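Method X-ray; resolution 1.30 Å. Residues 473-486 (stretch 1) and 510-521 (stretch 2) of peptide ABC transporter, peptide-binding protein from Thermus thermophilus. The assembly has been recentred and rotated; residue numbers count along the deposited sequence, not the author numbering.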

# COMPACT_ATOMS: atom_id res chain seq x y z
N GLN A 473 4.26 -6.85 8.33
CA GLN A 473 3.33 -6.76 9.45
C GLN A 473 1.97 -7.31 9.03
O GLN A 473 0.97 -6.61 9.02
N GLU A 474 1.96 -8.60 8.69
CA GLU A 474 0.75 -9.27 8.24
C GLU A 474 -0.16 -9.65 9.41
O GLU A 474 0.26 -10.36 10.33
N ASP A 475 -1.40 -9.18 9.37
CA ASP A 475 -2.37 -9.46 10.42
C ASP A 475 -3.73 -9.88 9.85
O ASP A 475 -4.68 -10.09 10.61
N GLY A 476 -3.82 -10.00 8.53
CA GLY A 476 -5.07 -10.38 7.90
C GLY A 476 -6.13 -9.29 8.04
O GLY A 476 -7.30 -9.52 7.72
N SER A 477 -5.72 -8.10 8.48
CA SER A 477 -6.67 -7.00 8.66
C SER A 477 -7.41 -6.57 7.40
O SER A 477 -8.47 -5.95 7.49
N LEU A 478 -6.87 -6.89 6.23
CA LEU A 478 -7.56 -6.56 4.98
C LEU A 478 -8.90 -7.28 4.91
O LEU A 478 -9.81 -6.85 4.20
N PHE A 479 -9.02 -8.36 5.67
CA PHE A 479 -10.24 -9.15 5.65
C PHE A 479 -10.91 -9.39 6.99
O PHE A 479 -11.82 -10.21 7.10
N GLN A 480 -10.48 -8.67 8.02
CA GLN A 480 -11.10 -8.82 9.33
C GLN A 480 -12.28 -7.88 9.42
O GLN A 480 -12.26 -6.77 8.87
N TYR A 481 -13.33 -8.31 10.11
CA TYR A 481 -14.46 -7.42 10.33
C TYR A 481 -14.06 -6.65 11.59
O TYR A 481 -14.18 -5.43 11.65
N LYS A 482 -13.56 -7.38 12.58
CA LYS A 482 -13.13 -6.79 13.83
C LYS A 482 -11.94 -7.52 14.42
O LYS A 482 -11.86 -8.75 14.34
N ASN A 483 -11.00 -6.78 14.98
CA ASN A 483 -9.86 -7.40 15.64
C ASN A 483 -10.37 -7.63 17.06
O ASN A 483 -10.77 -6.68 17.74
N LEU A 484 -10.38 -8.88 17.49
CA LEU A 484 -10.90 -9.23 18.81
C LEU A 484 -10.07 -8.79 20.00
O LEU A 484 -10.55 -8.79 21.13
N ASN A 485 -8.81 -8.43 19.77
CA ASN A 485 -7.96 -8.00 20.86
C ASN A 485 -8.22 -6.56 21.27
O ASN A 485 -8.06 -6.20 22.43
N THR A 486 -8.65 -5.75 20.31
CA THR A 486 -8.91 -4.34 20.56
C THR A 486 -10.36 -3.94 20.31
O THR A 486 -10.78 -2.86 20.72
N GLU A 510 -15.01 -16.55 12.47
CA GLU A 510 -13.95 -17.52 12.71
C GLU A 510 -12.62 -16.97 12.18
O GLU A 510 -11.58 -17.13 12.80
N PHE A 511 -12.68 -16.32 11.02
CA PHE A 511 -11.49 -15.72 10.43
C PHE A 511 -10.94 -14.67 11.40
O PHE A 511 -9.74 -14.59 11.64
N ASP A 512 -11.84 -13.85 11.96
CA ASP A 512 -11.42 -12.81 12.90
C ASP A 512 -10.77 -13.42 14.14
O ASP A 512 -9.78 -12.90 14.64
N ARG A 513 -11.33 -14.52 14.63
CA ARG A 513 -10.78 -15.16 15.81
C ARG A 513 -9.38 -15.71 15.56
O ARG A 513 -8.47 -15.50 16.36
N LEU A 514 -9.22 -16.41 14.44
CA LEU A 514 -7.94 -16.99 14.09
C LEU A 514 -6.84 -15.95 13.89
O LEU A 514 -5.75 -16.09 14.43
N THR A 515 -7.14 -14.91 13.11
CA THR A 515 -6.15 -13.87 12.85
C THR A 515 -5.85 -13.01 14.07
O THR A 515 -4.71 -12.59 14.27
N SER A 516 -6.86 -12.76 14.90
CA SER A 516 -6.64 -11.97 16.11
C SER A 516 -5.73 -12.72 17.07
O SER A 516 -4.93 -12.12 17.77
N GLN A 517 -5.85 -14.05 17.10
CA GLN A 517 -4.99 -14.84 17.97
C GLN A 517 -3.60 -14.97 17.36
O GLN A 517 -2.59 -14.88 18.06
N ALA A 518 -3.55 -15.18 16.05
CA ALA A 518 -2.29 -15.36 15.35
C ALA A 518 -1.30 -14.23 15.53
O ALA A 518 -0.11 -14.47 15.68
N VAL A 519 -1.78 -12.98 15.52
CA VAL A 519 -0.87 -11.85 15.67
C VAL A 519 -0.26 -11.78 17.07
O VAL A 519 0.74 -11.09 17.27
N LEU A 520 -0.87 -12.48 18.02
CA LEU A 520 -0.39 -12.52 19.40
C LEU A 520 0.55 -13.70 19.60
O LEU A 520 1.15 -13.86 20.67
N GLU A 521 0.67 -14.54 18.57
CA GLU A 521 1.53 -15.72 18.66
C GLU A 521 2.96 -15.41 18.29
O GLU A 521 3.27 -15.17 17.12

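The contact is a largely polar one, in which an irregular segment without helix or strand lies along a helix and offers its backbone amides to the helix's side chains, burying 644 Å² in all. The helical face is built from Phe511, Asp512, Thr515 and Ser516; Val519 and Leu520 add to it, in the type I turn from Ala518 to Glu521.

Asp512 is the central acceptor. Its CB points sideways, but chi1 in m (-72°) and a nearly flat chi2 bring the carboxylate up to the loop, where it receives two successive amides: Tyr481 N donates to Asp512 OD1 at 3.0 Å, and Lys482 N to Asp512 OD2, also at 3.0 Å. A weak bond from Tyr481 N to Asp512 OD2 (3.1 Å) accompanies them. The Tyr481 side chain, t at chi1, leads away, leaving Asp512 OD2 at the edge of its ring. Water 2 lies 2.8 Å from Asp512 OD1 and 2.9 Å from Phe479 O, linking the carboxylate to the loop backbone.

One turn on, Ser516 (m) points toward the loop. Ser516 OG donates to Asp512 O at 2.7 Å within the helix and accepts from Leu484 N at 2.9 Å, so a single hydroxyl serves both segments. Asn485, also m, points in and spans the end of this face: its ND2 donates to Ser516 O at 2.8 Å in a nearly straight bond, while its OD1 lies 3.3 Å from Leu520 CD1. Asn485 N is itself held by Asn483 OD1 at 2.8 Å. Beside it, Leu484 (m, t) turns toward the helix and lays CD1 3.6 Å from Arg513 CA, at the more exposed margin.

Gln480 reaches the helix with an extended chi2 (m, t), and its NE2 donates to Thr515 OG1 at 2.9 Å. Thr515, in p, passes its own hydroxyl proton to Phe511 O, with OG1 and O 2.8 Å apart. Water 1 donates to Asp475 O at 3.0 Å and makes weak bonds to Gln480 NE2 (2.8 Å) and Thr515 O (3.0 Å).

Carbon-rich packing around Phe511 and Val519 completes the contact. Phe511 (t) points toward the loop, its CE2 3.8 Å from Phe479 CB and 3.6 Å from Gly476 O, which sits at the ring edge. Val519 (m) places CG1 3.5 Å from Asp475 CB. Gly476 fits closely against Phe511 and Thr515: its positive phi favours glycine, and an ideal CB there would clash with Thr515 CG2 at 2.9 Å.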

# COMPACT_ATOMS: atom_id res chain seq x y z
CB GLN A 473 3.20 -5.31 9.91
CG GLN A 473 4.53 -4.69 10.35
CD GLN A 473 4.34 -3.38 11.06
OE1 GLN A 473 3.60 -2.51 10.61
NE2 GLN A 473 5.03 -3.21 12.19
CB GLU A 474 1.11 -10.51 7.43
CG GLU A 474 -0.09 -11.29 6.88
CD GLU A 474 -0.96 -10.45 5.95
OE1 GLU A 474 -0.43 -9.86 4.99
OE2 GLU A 474 -2.19 -10.38 6.19
CB ASP A 475 -2.56 -8.24 11.31
CG ASP A 475 -2.69 -6.95 10.52
OD1 ASP A 475 -3.25 -6.99 9.40
OD2 ASP A 475 -2.23 -5.90 11.01
CB SER A 477 -5.97 -5.79 9.30
OG SER A 477 -4.97 -5.26 8.46
CB LEU A 478 -6.73 -6.99 3.76
CG LEU A 478 -5.52 -6.14 3.37
CD1 LEU A 478 -4.82 -6.78 2.18
CD2 LEU A 478 -5.98 -4.73 3.01
CB PHE A 479 -9.98 -10.47 4.93
CG PHE A 479 -9.57 -10.27 3.50
CD1 PHE A 479 -8.24 -10.36 3.11
CD2 PHE A 479 -10.52 -9.89 2.56
CE1 PHE A 479 -7.86 -10.06 1.81
CE2 PHE A 479 -10.15 -9.59 1.26
CZ PHE A 479 -8.82 -9.68 0.88
CB GLN A 480 -10.14 -8.42 10.45
CG GLN A 480 -8.97 -9.32 10.68
CD GLN A 480 -8.09 -8.79 11.79
OE1 GLN A 480 -7.75 -7.61 11.80
NE2 GLN A 480 -7.71 -9.66 12.72
CB TYR A 481 -15.74 -8.21 10.59
CG TYR A 481 -16.82 -7.37 11.22
CD1 TYR A 481 -17.45 -6.35 10.50
CD2 TYR A 481 -17.19 -7.56 12.55
CE1 TYR A 481 -18.41 -5.53 11.11
CE2 TYR A 481 -18.15 -6.76 13.16
CZ TYR A 481 -18.75 -5.75 12.43
OH TYR A 481 -19.70 -4.96 13.04
CB LYS A 482 -14.29 -6.82 14.84
CG LYS A 482 -13.94 -6.27 16.22
CD LYS A 482 -15.07 -6.52 17.21
CE LYS A 482 -16.38 -5.89 16.76
NZ LYS A 482 -17.48 -6.18 17.72
CB ASN A 483 -8.64 -6.49 15.65
CG ASN A 483 -7.45 -7.12 16.34
OD1 ASN A 483 -7.50 -7.40 17.54
ND2 ASN A 483 -6.39 -7.38 15.59
CB LEU A 484 -11.15 -10.74 18.88
CG LEU A 484 -12.07 -11.29 17.78
CD1 LEU A 484 -12.33 -12.76 18.04
CD2 LEU A 484 -13.38 -10.51 17.75
CB ASN A 485 -6.49 -8.14 20.48
CG ASN A 485 -6.16 -9.51 19.96
OD1 ASN A 485 -6.61 -10.52 20.51
ND2 ASN A 485 -5.37 -9.57 18.90
CB THR A 486 -8.03 -3.46 19.65
OG1 THR A 486 -8.22 -3.85 18.29
CG2 THR A 486 -6.56 -3.62 20.02
CB GLU A 510 -14.28 -18.86 12.05
CG GLU A 510 -13.26 -19.95 12.32
CD GLU A 510 -13.74 -21.33 11.90
OE1 GLU A 510 -14.11 -21.50 10.72
OE2 GLU A 510 -13.74 -22.24 12.75
CB PHE A 511 -11.84 -15.06 9.10
CG PHE A 511 -10.67 -14.42 8.40
CD1 PHE A 511 -9.90 -15.15 7.49
CD2 PHE A 511 -10.34 -13.10 8.65
CE1 PHE A 511 -8.81 -14.56 6.85
CE2 PHE A 511 -9.26 -12.49 8.01
CZ PHE A 511 -8.49 -13.23 7.11
CB ASP A 512 -12.60 -11.94 13.32
CG ASP A 512 -13.08 -11.02 12.21
OD1 ASP A 512 -12.46 -11.01 11.13
OD2 ASP A 512 -14.08 -10.30 12.42
CB ARG A 513 -11.70 -16.30 16.26
CG ARG A 513 -11.38 -16.85 17.63
CD ARG A 513 -12.32 -17.98 18.03
NE ARG A 513 -13.73 -17.60 17.92
CZ ARG A 513 -14.44 -17.67 16.80
NH1 ARG A 513 -15.71 -17.29 16.80
NH2 ARG A 513 -13.89 -18.13 15.68
CB LEU A 514 -8.08 -17.84 12.82
CG LEU A 514 -8.89 -19.13 12.97
CD1 LEU A 514 -9.28 -19.65 11.59
CD2 LEU A 514 -8.09 -20.17 13.73
CB THR A 515 -6.59 -12.96 11.66
OG1 THR A 515 -7.91 -12.46 11.90
CG2 THR A 515 -6.58 -13.75 10.36
CB SER A 516 -7.97 -11.66 16.80
OG SER A 516 -8.77 -10.80 16.00
CB GLN A 517 -5.57 -16.23 18.19
CG GLN A 517 -4.79 -17.03 19.22
CD GLN A 517 -5.27 -18.46 19.36
OE1 GLN A 517 -6.48 -18.73 19.36
NE2 GLN A 517 -4.34 -19.38 19.50
CB ALA A 518 -2.55 -15.59 13.87
CB VAL A 519 -1.55 -10.50 15.33
CG1 VAL A 519 -1.96 -10.49 13.86
CG2 VAL A 519 -2.75 -10.27 16.22
CB LEU A 520 -1.55 -12.66 20.38
CG LEU A 520 -2.58 -11.54 20.46
CD1 LEU A 520 -3.78 -12.02 21.28
CD2 LEU A 520 -1.96 -10.31 21.10
CB GLU A 521 1.00 -16.83 17.76
CG GLU A 521 1.79 -18.12 17.88
CD GLU A 521 1.86 -18.61 19.32
OE1 GLU A 521 0.81 -19.05 19.84
OE2 GLU A 521 2.95 -18.54 19.93
O HOH W 1 -5.01 -9.67 13.53
O HOH W 2 -13.88 -11.35 8.78